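Long-range contacts in 350aa long hypothetical aspartate-semialdehyde dehydrogenase (Sulfolobus tokodaii, PDB 2EP5), which probably reduces malonyl-CoA to malonate semialdehyde with NADPH, as a member of the aspartate-semialdehyde dehydrogenase family: residues I173-A179 / G243-N249; Q178-G182 / D327-R331; E204-A209 / S231-S235; A307-G311 / L322-G326. All coordinates share one frame; numbering follows the deposited sequence.

Contact 1. Residues I173-A179 / G243-N249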
loop_
_atom_site.group_PDB
_atom_site.type_symbol
_atom_site.label_atom_id
_atom_site.label_comp_id
_atom_site.label_asym_id
_atom_site.label_seq_id
_atom_site.Cartn_x
_atom_site.Cartn_y
_atom_site.Cartn_z
ATOM N N ILE A 173 -29.518 2.473 -7.074
ATOM C CA ILE A 173 -28.202 2.964 -7.453
ATOM C C ILE A 173 -27.177 2.241 -6.582
ATOM O O ILE A 173 -27.267 2.263 -5.350
ATOM C CB ILE A 173 -28.047 4.479 -7.207
ATOM C CG1 ILE A 173 -29.081 5.262 -8.035
ATOM C CG2 ILE A 173 -26.621 4.909 -7.558
ATOM C CD1 ILE A 173 -28.882 5.172 -9.543
ATOM N N ILE A 174 -26.203 1.604 -7.217
ATOM C CA ILE A 174 -25.191 0.880 -6.465
ATOM C C ILE A 174 -23.755 1.165 -6.889
ATOM O O ILE A 174 -23.432 1.198 -8.070
ATOM C CB ILE A 174 -25.403 -0.650 -6.569
ATOM C CG1 ILE A 174 -26.789 -1.032 -6.055
ATOM C CG2 ILE A 174 -24.352 -1.370 -5.749
ATOM C CD1 ILE A 174 -27.203 -2.455 -6.417
ATOM N N THR A 175 -22.902 1.386 -5.901
ATOM C CA THR A 175 -21.490 1.592 -6.155
ATOM C C THR A 175 -20.798 0.470 -5.388
ATOM O O THR A 175 -21.015 0.308 -4.184
ATOM C CB THR A 175 -20.982 2.941 -5.627
ATOM O OG1 THR A 175 -21.654 4.008 -6.310
ATOM C CG2 THR A 175 -19.474 3.057 -5.864
ATOM N N THR A 176 -19.995 -0.320 -6.087
ATOM C CA THR A 176 -19.289 -1.413 -5.431
ATOM C C THR A 176 -17.783 -1.161 -5.426
ATOM O O THR A 176 -17.217 -0.740 -6.433
ATOM C CB THR A 176 -19.556 -2.774 -6.122
ATOM O OG1 THR A 176 -19.023 -2.757 -7.455
ATOM C CG2 THR A 176 -21.048 -3.067 -6.171
ATOM N N LEU A 177 -17.149 -1.396 -4.279
ATOM C CA LEU A 177 -15.706 -1.235 -4.151
ATOM C C LEU A 177 -15.182 -2.655 -3.959
ATOM O O LEU A 177 -15.375 -3.267 -2.909
ATOM C CB LEU A 177 -15.357 -0.341 -2.959
ATOM C CG LEU A 177 -15.742 1.142 -3.105
ATOM C CD1 LEU A 177 -17.216 1.307 -2.838
ATOM C CD2 LEU A 177 -14.961 1.995 -2.111
ATOM N N GLN A 178 -14.518 -3.173 -4.987
ATOM C CA GLN A 178 -14.037 -4.541 -4.969
ATOM C C GLN A 178 -12.548 -4.759 -4.773
ATOM O O GLN A 178 -11.707 -4.116 -5.410
ATOM C CB GLN A 178 -14.529 -5.231 -6.244
ATOM C CG GLN A 178 -16.008 -4.927 -6.461
ATOM C CD GLN A 178 -16.625 -5.593 -7.670
ATOM O OE1 GLN A 178 -17.671 -5.154 -8.150
ATOM N NE2 GLN A 178 -16.003 -6.656 -8.160
ATOM N N ALA A 179 -12.245 -5.694 -3.882
ATOM C CA ALA A 179 -10.874 -6.051 -3.548
ATOM C C ALA A 179 -10.131 -6.617 -4.743
ATOM O O ALA A 179 -10.735 -7.106 -5.701
ATOM C CB ALA A 179 -10.867 -7.062 -2.408
ATOM N N GLY A 243 -12.520 -8.708 0.319
ATOM C CA GLY A 243 -13.708 -8.014 0.779
ATOM C C GLY A 243 -14.260 -7.036 -0.236
ATOM O O GLY A 243 -13.544 -6.141 -0.699
ATOM N N HIS A 244 -15.525 -7.233 -0.600
ATOM C CA HIS A 244 -16.219 -6.368 -1.544
ATOM C C HIS A 244 -17.208 -5.501 -0.781
ATOM O O HIS A 244 -18.072 -6.004 -0.055
ATOM C CB HIS A 244 -16.994 -7.186 -2.578
ATOM C CG HIS A 244 -16.133 -7.794 -3.637
ATOM N ND1 HIS A 244 -14.785 -7.526 -3.746
ATOM C CD2 HIS A 244 -16.430 -8.649 -4.645
ATOM C CE1 HIS A 244 -14.290 -8.187 -4.776
ATOM N NE2 HIS A 244 -15.267 -8.876 -5.338
ATOM N N MET A 245 -17.076 -4.193 -0.943
ATOM C CA MET A 245 -17.970 -3.270 -0.279
ATOM C C MET A 245 -18.975 -2.750 -1.304
ATOM O O MET A 245 -18.671 -2.650 -2.498
ATOM C CB MET A 245 -17.172 -2.114 0.328
ATOM C CG MET A 245 -18.037 -1.056 0.999
ATOM S SD MET A 245 -17.103 -0.032 2.157
ATOM C CE MET A 245 -16.564 -1.277 3.322
ATOM N N GLY A 246 -20.176 -2.433 -0.836
ATOM C CA GLY A 246 -21.194 -1.921 -1.729
ATOM C C GLY A 246 -22.038 -0.848 -1.072
ATOM O O GLY A 246 -22.541 -1.035 0.041
ATOM N N VAL A 247 -22.166 0.292 -1.746
ATOM C CA VAL A 247 -22.992 1.378 -1.244
ATOM C C VAL A 247 -24.289 1.263 -2.028
ATOM O O VAL A 247 -24.317 1.477 -3.246
ATOM C CB VAL A 247 -22.374 2.761 -1.514
ATOM C CG1 VAL A 247 -23.300 3.854 -0.987
ATOM C CG2 VAL A 247 -21.022 2.853 -0.850
ATOM N N ILE A 248 -25.356 0.908 -1.324
ATOM C CA ILE A 248 -26.653 0.728 -1.941
ATOM C C ILE A 248 -27.601 1.880 -1.628
ATOM O O ILE A 248 -27.787 2.252 -0.467
ATOM C CB ILE A 248 -27.274 -0.621 -1.482
ATOM C CG1 ILE A 248 -26.321 -1.768 -1.857
ATOM C CG2 ILE A 248 -28.659 -0.831 -2.124
ATOM C CD1 ILE A 248 -26.761 -3.140 -1.367
ATOM N N ASN A 249 -28.174 2.458 -2.680
ATOM C CA ASN A 249 -29.127 3.551 -2.527
ATOM C C ASN A 249 -30.446 3.181 -3.184
ATOM O O ASN A 249 -30.548 3.137 -4.411
ATOM C CB ASN A 249 -28.606 4.844 -3.158
ATOM C CG ASN A 249 -27.467 5.466 -2.371
ATOM O OD1 ASN A 249 -26.310 5.077 -2.518
ATOM N ND2 ASN A 249 -27.794 6.431 -1.521
#
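Strand 173-178 runs antiparallel to strand 244-249 (165° between directions, axes 4.5 Å apart), and I173/N249, T175/V247 and L177/M245 are hydrogen-bonded pairs, with V247 N only 2.7 Å from T175 O. They are adjoining interior strands of the mixed sheet in the dimerisation domain of the semialdehyde dehydrogenase family. On the face bearing T175, L177, M245 and V247, the CB atoms of L177 and M245 lie 4.2 Å apart, and both T175 and V247 pack on T175 of the second subunit. On the other face, I174 CG1 meets I248 CG1 at 4.3 Å. There Q178 crosses H244, the predicted proton acceptor: Q178 CB stands over one ring face, toward the rim and 3.6 Å from the H244 centroid, a CH-pi contact. Holding CG anti to the carbonyl carbon (chi1 -76°) carries the H244 imidazole to that methylene, with ring and amide planes 45° apart. Replacing H244 by alanine is likely to take the ring from under Q178 CB and leave C151, the predicted acyl-thioester residue, without its imidazole neighbour. The Q178 amide is restrained at both ends: NE2 bonds to E204 OE2, while T176 OG1 donates to a lone pair of Q178 OE1 at 2.8 Å.

Contact 2. Residues Q178-G182 / D327-R331; sequences QAVSG and DNLVR
S181 and N328 meet through their polar ends: N328 ND2 donates to S181 OG at 3.2 Å. The hydroxyl oxygen lies 4° out of the N328 amide plane, and an N-H...O angle of 172° shows the N-H aimed nearly straight at it. Both side chains start between their own backbone N and carbonyl carbon, and these torsions turn the S181 hydroxyl and the N328 amide toward each other. The stronger polar partners lie outside the pair: the R241 carbonyl for S181 OG and G243 N for N328 OD1. The N328 amide thus has partners on both its oxygen and its nitrogen, which is consistent with one flip state. These loops follow strands 171-178 and 319-326, at the end of the sheet where the predicted active site lies; the N328 side chain is about 3 Å from that of H244 and about 4 Å from that of C151, both predicted catalytic residues. Beside the polar pair, L329 turns its CD2 branch to within 4.2 Å of S181 OG, and both residues touch M15 of helix 15-24 in the NAD-binding domain. The turn leading through N328 is an Asx turn: D327 OD1 takes L329 N at 2.8 Å, nearly along its C-O axis, and V330 N at 3.3 Å from above the carboxylate plane. Across from it, G182 N bonds back to A179 O at 3.2 Å.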
loop_
_atom_site.group_PDB
_atom_site.type_symbol
_atom_site.label_atom_id
_atom_site.label_comp_id
_atom_site.label_asym_id
_atom_site.label_seq_id
_atom_site.Cartn_x
_atom_site.Cartn_y
_atom_site.Cartn_z
ATOM N N GLN A 178 -14.518 -3.173 -4.987
ATOM C CA GLN A 178 -14.037 -4.541 -4.969
ATOM C C GLN A 178 -12.548 -4.759 -4.773
ATOM O O GLN A 178 -11.707 -4.116 -5.410
ATOM C CB GLN A 178 -14.529 -5.231 -6.244
ATOM C CG GLN A 178 -16.008 -4.927 -6.461
ATOM C CD GLN A 178 -16.625 -5.593 -7.670
ATOM O OE1 GLN A 178 -17.671 -5.154 -8.150
ATOM N NE2 GLN A 178 -16.003 -6.656 -8.160
ATOM N N ALA A 179 -12.245 -5.694 -3.882
ATOM C CA ALA A 179 -10.874 -6.051 -3.548
ATOM C C ALA A 179 -10.131 -6.617 -4.743
ATOM O O ALA A 179 -10.735 -7.106 -5.701
ATOM C CB ALA A 179 -10.867 -7.062 -2.408
ATOM N N VAL A 180 -8.809 -6.540 -4.679
ATOM C CA VAL A 180 -7.957 -7.044 -5.743
ATOM C C VAL A 180 -8.116 -8.554 -5.949
ATOM O O VAL A 180 -8.149 -9.029 -7.085
ATOM C CB VAL A 180 -6.468 -6.730 -5.434
ATOM C CG1 VAL A 180 -5.559 -7.488 -6.382
ATOM C CG2 VAL A 180 -6.219 -5.237 -5.572
ATOM N N SER A 181 -8.214 -9.306 -4.855
ATOM C CA SER A 181 -8.340 -10.758 -4.944
ATOM C C SER A 181 -9.480 -11.174 -5.854
ATOM O O SER A 181 -9.448 -12.256 -6.428
ATOM C CB SER A 181 -8.538 -11.382 -3.555
ATOM O OG SER A 181 -9.782 -11.021 -2.985
ATOM N N GLY A 182 -10.485 -10.311 -5.982
ATOM C CA GLY A 182 -11.622 -10.610 -6.838
ATOM C C GLY A 182 -11.204 -10.929 -8.263
ATOM O O GLY A 182 -11.954 -11.537 -9.015
ATOM N N ASP A 327 -17.100 -11.192 2.370
ATOM C CA ASP A 327 -15.877 -11.846 1.915
ATOM C C ASP A 327 -16.215 -12.392 0.524
ATOM O O ASP A 327 -17.024 -13.318 0.394
ATOM C CB ASP A 327 -15.526 -12.993 2.863
ATOM C CG ASP A 327 -14.185 -13.634 2.546
ATOM O OD1 ASP A 327 -13.824 -13.734 1.353
ATOM O OD2 ASP A 327 -13.499 -14.058 3.500
ATOM N N ASN A 328 -15.612 -11.808 -0.509
ATOM C CA ASN A 328 -15.866 -12.231 -1.891
ATOM C C ASN A 328 -15.386 -13.657 -2.191
ATOM O O ASN A 328 -15.859 -14.287 -3.139
ATOM C CB ASN A 328 -15.191 -11.260 -2.863
ATOM C CG ASN A 328 -13.713 -11.100 -2.578
ATOM O OD1 ASN A 328 -13.329 -10.607 -1.510
ATOM N ND2 ASN A 328 -12.872 -11.529 -3.517
ATOM N N LEU A 329 -14.449 -14.159 -1.392
ATOM C CA LEU A 329 -13.916 -15.509 -1.592
ATOM C C LEU A 329 -14.778 -16.610 -0.973
ATOM O O LEU A 329 -14.828 -17.738 -1.474
ATOM C CB LEU A 329 -12.506 -15.609 -1.008
ATOM C CG LEU A 329 -11.409 -14.727 -1.603
ATOM C CD1 LEU A 329 -10.090 -15.063 -0.914
ATOM C CD2 LEU A 329 -11.298 -14.966 -3.112
ATOM N N VAL A 330 -15.445 -16.272 0.122
ATOM C CA VAL A 330 -16.282 -17.214 0.850
ATOM C C VAL A 330 -17.759 -17.034 0.490
ATOM O O VAL A 330 -18.327 -17.815 -0.281
ATOM C CB VAL A 330 -16.064 -17.023 2.381
ATOM C CG1 VAL A 330 -16.911 -17.991 3.173
ATOM C CG2 VAL A 330 -14.594 -17.230 2.706
ATOM N N ARG A 331 -18.377 -16.003 1.050
ATOM C CA ARG A 331 -19.774 -15.715 0.765
ATOM C C ARG A 331 -19.958 -15.566 -0.743
ATOM O O ARG A 331 -20.973 -15.980 -1.301
ATOM C CB ARG A 331 -20.190 -14.406 1.430
ATOM C CG ARG A 331 -21.669 -14.109 1.294
ATOM C CD ARG A 331 -22.421 -14.990 2.258
ATOM N NE ARG A 331 -23.615 -15.576 1.680
ATOM C CZ ARG A 331 -24.431 -16.380 2.345
ATOM N NH1 ARG A 331 -24.175 -16.687 3.608
ATOM N NH2 ARG A 331 -25.508 -16.869 1.752
#

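Contact 3. Residues E204-A209 / S231-S235; sequences EEDKIA and STVTS
The polar part of the contact rests on E205, whose carboxylate reaches the backbone of strand 231-235: S235 N donates to E205 OE2 at 2.9 Å with an N-H...O angle of 151°. The donor comes in on the anti side of the carboxylate and 28° out of its plane. The same OE2 forms a salt bridge with R312 of the second subunit, so one oxygen serves both a strand amide and the subunit interface. A lysine in place of E205 would probably leave S235 N without its acceptor and set a positive charge against R312 of the neighbouring subunit.

The apolar part centres on V233, set against the helix with its two methyls divided between neighbours. CG2 lies 3.6 Å from E205 CG and 4.0 Å from I208 CD1, while CG1 approaches A209 CB at 4.2 Å. This is helix-on-sheet packing in the dimerisation domain: helix 204-215 lies against strand 230-237, an outer strand of the mixed sheet within the chain; the segment axes come within 7.8 Å, their N-to-C directions 141° apart. T232 points away from the helix, as T234 does overall, though T234 CB still touches E205; their hydroxyls bond to E316 and R321 of the second subunit.

Mixed contacts finish each end. A209 CB touches S231 OG at 3.9 Å. E204 CG lies 3.6 Å from S235 OG, whose hydroxyl bonds to T176 OG1; a bend at chi2 then leads the E204 carboxylate away to N150 and T152.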
loop_
_atom_site.group_PDB
_atom_site.type_symbol
_atom_site.label_atom_id
_atom_site.label_comp_id
_atom_site.label_asym_id
_atom_site.label_seq_id
_atom_site.Cartn_x
_atom_site.Cartn_y
_atom_site.Cartn_z
ATOM N N GLU A 204 -18.593 -6.534 -14.912
ATOM C CA GLU A 204 -19.091 -6.660 -13.546
ATOM C C GLU A 204 -20.435 -5.988 -13.310
ATOM O O GLU A 204 -21.295 -6.541 -12.638
ATOM C CB GLU A 204 -18.079 -6.071 -12.558
ATOM C CG GLU A 204 -18.303 -6.493 -11.108
ATOM C CD GLU A 204 -17.909 -7.946 -10.859
ATOM O OE1 GLU A 204 -17.523 -8.642 -11.836
ATOM O OE2 GLU A 204 -17.985 -8.390 -9.688
ATOM N N GLU A 205 -20.614 -4.790 -13.854
ATOM C CA GLU A 205 -21.852 -4.047 -13.643
ATOM C C GLU A 205 -23.092 -4.701 -14.247
ATOM O O GLU A 205 -24.143 -4.726 -13.621
ATOM C CB GLU A 205 -21.667 -2.605 -14.146
ATOM C CG GLU A 205 -20.554 -1.909 -13.373
ATOM C CD GLU A 205 -19.982 -0.685 -14.058
ATOM O OE1 GLU A 205 -19.774 -0.705 -15.290
ATOM O OE2 GLU A 205 -19.714 0.298 -13.345
ATOM N N ASP A 206 -22.958 -5.252 -15.445
ATOM C CA ASP A 206 -24.073 -5.907 -16.097
ATOM C C ASP A 206 -24.436 -7.210 -15.377
ATOM O O ASP A 206 -25.616 -7.520 -15.197
ATOM C CB ASP A 206 -23.728 -6.179 -17.559
ATOM C CG ASP A 206 -24.939 -6.588 -18.371
ATOM O OD1 ASP A 206 -25.939 -5.833 -18.356
ATOM O OD2 ASP A 206 -24.891 -7.659 -19.021
ATOM N N LYS A 207 -23.421 -7.970 -14.961
ATOM C CA LYS A 207 -23.647 -9.224 -14.240
ATOM C C LYS A 207 -24.351 -8.981 -12.907
ATOM O O LYS A 207 -25.212 -9.763 -12.494
ATOM C CB LYS A 207 -22.320 -9.933 -13.967
ATOM C CG LYS A 207 -21.638 -10.509 -15.191
ATOM C CD LYS A 207 -20.300 -11.110 -14.814
ATOM C CE LYS A 207 -19.544 -11.594 -16.039
ATOM N NZ LYS A 207 -18.147 -11.974 -15.690
ATOM N N ILE A 208 -23.982 -7.900 -12.228
ATOM C CA ILE A 208 -24.588 -7.588 -10.944
ATOM C C ILE A 208 -26.071 -7.305 -11.097
ATOM O O ILE A 208 -26.900 -7.947 -10.454
ATOM C CB ILE A 208 -23.903 -6.366 -10.278
ATOM C CG1 ILE A 208 -22.495 -6.756 -9.818
ATOM C CG2 ILE A 208 -24.751 -5.854 -9.102
ATOM C CD1 ILE A 208 -21.735 -5.636 -9.138
ATOM N N ALA A 209 -26.401 -6.343 -11.951
ATOM C CA ALA A 209 -27.790 -5.962 -12.182
ATOM C C ALA A 209 -28.669 -7.126 -12.640
ATOM O O ALA A 209 -29.728 -7.368 -12.068
ATOM C CB ALA A 209 -27.859 -4.815 -13.201
ATOM N N SER A 231 -31.770 -1.413 -11.499
ATOM C CA SER A 231 -30.543 -0.981 -10.857
ATOM C C SER A 231 -29.433 -0.523 -11.790
ATOM O O SER A 231 -29.227 -1.090 -12.859
ATOM C CB SER A 231 -30.024 -2.089 -9.929
ATOM O OG SER A 231 -30.262 -3.374 -10.472
ATOM N N THR A 232 -28.734 0.526 -11.369
ATOM C CA THR A 232 -27.609 1.072 -12.118
ATOM C C THR A 232 -26.404 0.930 -11.180
ATOM O O THR A 232 -26.406 1.438 -10.054
ATOM C CB THR A 232 -27.851 2.557 -12.493
ATOM O OG1 THR A 232 -28.892 2.628 -13.474
ATOM C CG2 THR A 232 -26.596 3.191 -13.067
ATOM N N VAL A 233 -25.377 0.228 -11.634
ATOM C CA VAL A 233 -24.228 0.015 -10.772
ATOM C C VAL A 233 -22.899 0.454 -11.338
ATOM O O VAL A 233 -22.671 0.401 -12.543
ATOM C CB VAL A 233 -24.164 -1.483 -10.306
ATOM C CG1 VAL A 233 -25.253 -2.293 -11.013
ATOM C CG2 VAL A 233 -22.795 -2.079 -10.552
ATOM N N THR A 234 -22.034 0.905 -10.440
ATOM C CA THR A 234 -20.696 1.360 -10.786
ATOM C C THR A 234 -19.724 0.537 -9.943
ATOM O O THR A 234 -19.693 0.665 -8.708
ATOM C CB THR A 234 -20.543 2.858 -10.461
ATOM O OG1 THR A 234 -21.599 3.584 -11.108
ATOM C CG2 THR A 234 -19.196 3.386 -10.941
ATOM N N SER A 235 -18.948 -0.320 -10.602
ATOM C CA SER A 235 -17.997 -1.179 -9.897
ATOM C C SER A 235 -16.576 -0.641 -9.976
ATOM O O SER A 235 -16.022 -0.447 -11.061
ATOM C CB SER A 235 -18.050 -2.603 -10.454
ATOM O OG SER A 235 -19.357 -3.135 -10.354
#

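Contact 4. Residues A307-G311 / L322-G326; sequences AVTVG and LVVLG
The beta hairpin formed by strands 308-316 and 319-326 pairs T309 with L325 and G311 with V323, both hydrogen-bonded antiparallel pairs. The strand directions differ by 161° and the axes approach to 4.5 Å. Evidence for the register is direct: T309 N reaches L325 O at 2.8 Å, and G311 N reaches V323 O at 2.7 Å, both within the carbonyl plane. The return bond from L325 N to T309 O is equally short but bent to 138°. Between them V310 and V324 form a non-hydrogen-bonded pair, their CA atoms 4.2 Å apart, and here the packing passes to methyl groups. V324 holds CG2 anti to the backbone N, with CG1 wedged between N and the carbonyl carbon (chi1 62°); this lets CG2 meet V310 CG2 at 3.9 Å and V308 CB at the same distance. V310 CG1 extends the row to L322 CB at 4.2 Å. V308 and V324 then touch helix 151-160, through I155 and M158 for V308 and M156 for V324. T309, V323 and L325 occupy the other face and all pack on P294. A CB at G326 would lie about 3.4 Å from V308 CG1, so a side chain there would probably crowd V308. The arrangement is an antiparallel hairpin of the mixed sheet in the family's dimerisation domain, with helix 151-160 packed on the face of V308 and V324.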
loop_
_atom_site.group_PDB
_atom_site.type_symbol
_atom_site.label_atom_id
_atom_site.label_comp_id
_atom_site.label_asym_id
_atom_site.label_seq_id
_atom_site.Cartn_x
_atom_site.Cartn_y
_atom_site.Cartn_z
ATOM N N ALA A 307 -20.955 -14.412 6.609
ATOM C CA ALA A 307 -21.904 -13.387 6.998
ATOM C C ALA A 307 -21.500 -12.048 6.382
ATOM O O ALA A 307 -20.316 -11.743 6.259
ATOM C CB ALA A 307 -21.957 -13.277 8.530
ATOM N N VAL A 308 -22.487 -11.264 5.970
ATOM C CA VAL A 308 -22.209 -9.949 5.405
ATOM C C VAL A 308 -22.484 -8.929 6.504
ATOM O O VAL A 308 -23.339 -9.148 7.366
ATOM C CB VAL A 308 -23.117 -9.631 4.201
ATOM C CG1 VAL A 308 -22.886 -10.646 3.095
ATOM C CG2 VAL A 308 -24.572 -9.614 4.644
ATOM N N THR A 309 -21.757 -7.822 6.485
ATOM C CA THR A 309 -21.950 -6.806 7.502
ATOM C C THR A 309 -22.521 -5.544 6.874
ATOM O O THR A 309 -21.972 -5.030 5.899
ATOM C CB THR A 309 -20.626 -6.473 8.199
ATOM O OG1 THR A 309 -20.031 -7.684 8.688
ATOM C CG2 THR A 309 -20.859 -5.518 9.356
ATOM N N VAL A 310 -23.621 -5.060 7.444
ATOM C CA VAL A 310 -24.301 -3.863 6.968
ATOM C C VAL A 310 -24.163 -2.737 7.990
ATOM O O VAL A 310 -24.199 -2.973 9.201
ATOM C CB VAL A 310 -25.814 -4.124 6.744
ATOM C CG1 VAL A 310 -26.504 -2.848 6.337
ATOM C CG2 VAL A 310 -26.020 -5.192 5.673
ATOM N N GLY A 311 -24.002 -1.515 7.491
ATOM C CA GLY A 311 -23.871 -0.360 8.357
ATOM C C GLY A 311 -24.372 0.901 7.675
ATOM O O GLY A 311 -24.801 0.870 6.519
ATOM N N LEU A 322 -27.504 2.307 2.552
ATOM C CA LEU A 322 -26.854 1.339 3.416
ATOM C C LEU A 322 -25.556 0.858 2.788
ATOM O O LEU A 322 -25.403 0.879 1.565
ATOM C CB LEU A 322 -27.793 0.159 3.707
ATOM C CG LEU A 322 -28.275 -0.775 2.597
ATOM C CD1 LEU A 322 -27.169 -1.753 2.219
ATOM C CD2 LEU A 322 -29.479 -1.549 3.091
ATOM N N VAL A 323 -24.613 0.464 3.646
ATOM C CA VAL A 323 -23.308 -0.039 3.227
ATOM C C VAL A 323 -23.185 -1.493 3.678
ATOM O O VAL A 323 -23.406 -1.822 4.848
ATOM C CB VAL A 323 -22.144 0.782 3.857
ATOM C CG1 VAL A 323 -20.804 0.185 3.450
ATOM C CG2 VAL A 323 -22.223 2.250 3.401
ATOM N N VAL A 324 -22.839 -2.364 2.740
ATOM C CA VAL A 324 -22.697 -3.780 3.037
ATOM C C VAL A 324 -21.298 -4.259 2.662
ATOM O O VAL A 324 -20.685 -3.760 1.717
ATOM C CB VAL A 324 -23.742 -4.605 2.270
ATOM C CG1 VAL A 324 -23.534 -4.429 0.770
ATOM C CG2 VAL A 324 -23.650 -6.072 2.666
ATOM N N LEU A 325 -20.800 -5.232 3.411
ATOM C CA LEU A 325 -19.476 -5.777 3.171
ATOM C C LEU A 325 -19.547 -7.289 3.287
ATOM O O LEU A 325 -20.293 -7.820 4.102
ATOM C CB LEU A 325 -18.499 -5.210 4.201
ATOM C CG LEU A 325 -16.973 -5.431 4.110
ATOM C CD1 LEU A 325 -16.531 -6.453 5.131
ATOM C CD2 LEU A 325 -16.571 -5.839 2.704
ATOM N N GLY A 326 -18.780 -7.975 2.449
ATOM C CA GLY A 326 -18.752 -9.423 2.483
ATOM C C GLY A 326 -17.439 -9.976 1.954
ATOM O O GLY A 326 -16.732 -9.309 1.199
#

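In the fold
Contacts 1, 3 and 4 share one mixed sheet. Strand 171-178 of contact 1 bonds to the strand of contact 3 (T176 N to T234 O, 2.8 Å), and strand 244-251 bonds to that of contact 4 (G246 N to V324 O, 2.9 Å). Contacts 3 and 4 therefore stand apart, their centres about 17 Å from each other. Contact 2 adjoins contact 1 at the end of the sheet that holds the predicted catalytic residues, where G243 N meets N328 OD1 at 2.8 Å. Q178, common to contacts 1 and 2, reaches E204 of contact 3 (NE2 to OE2, 3.0 Å). The predicted catalytic pair lies at this junction, the H244 side chain about 4 Å from that of C151.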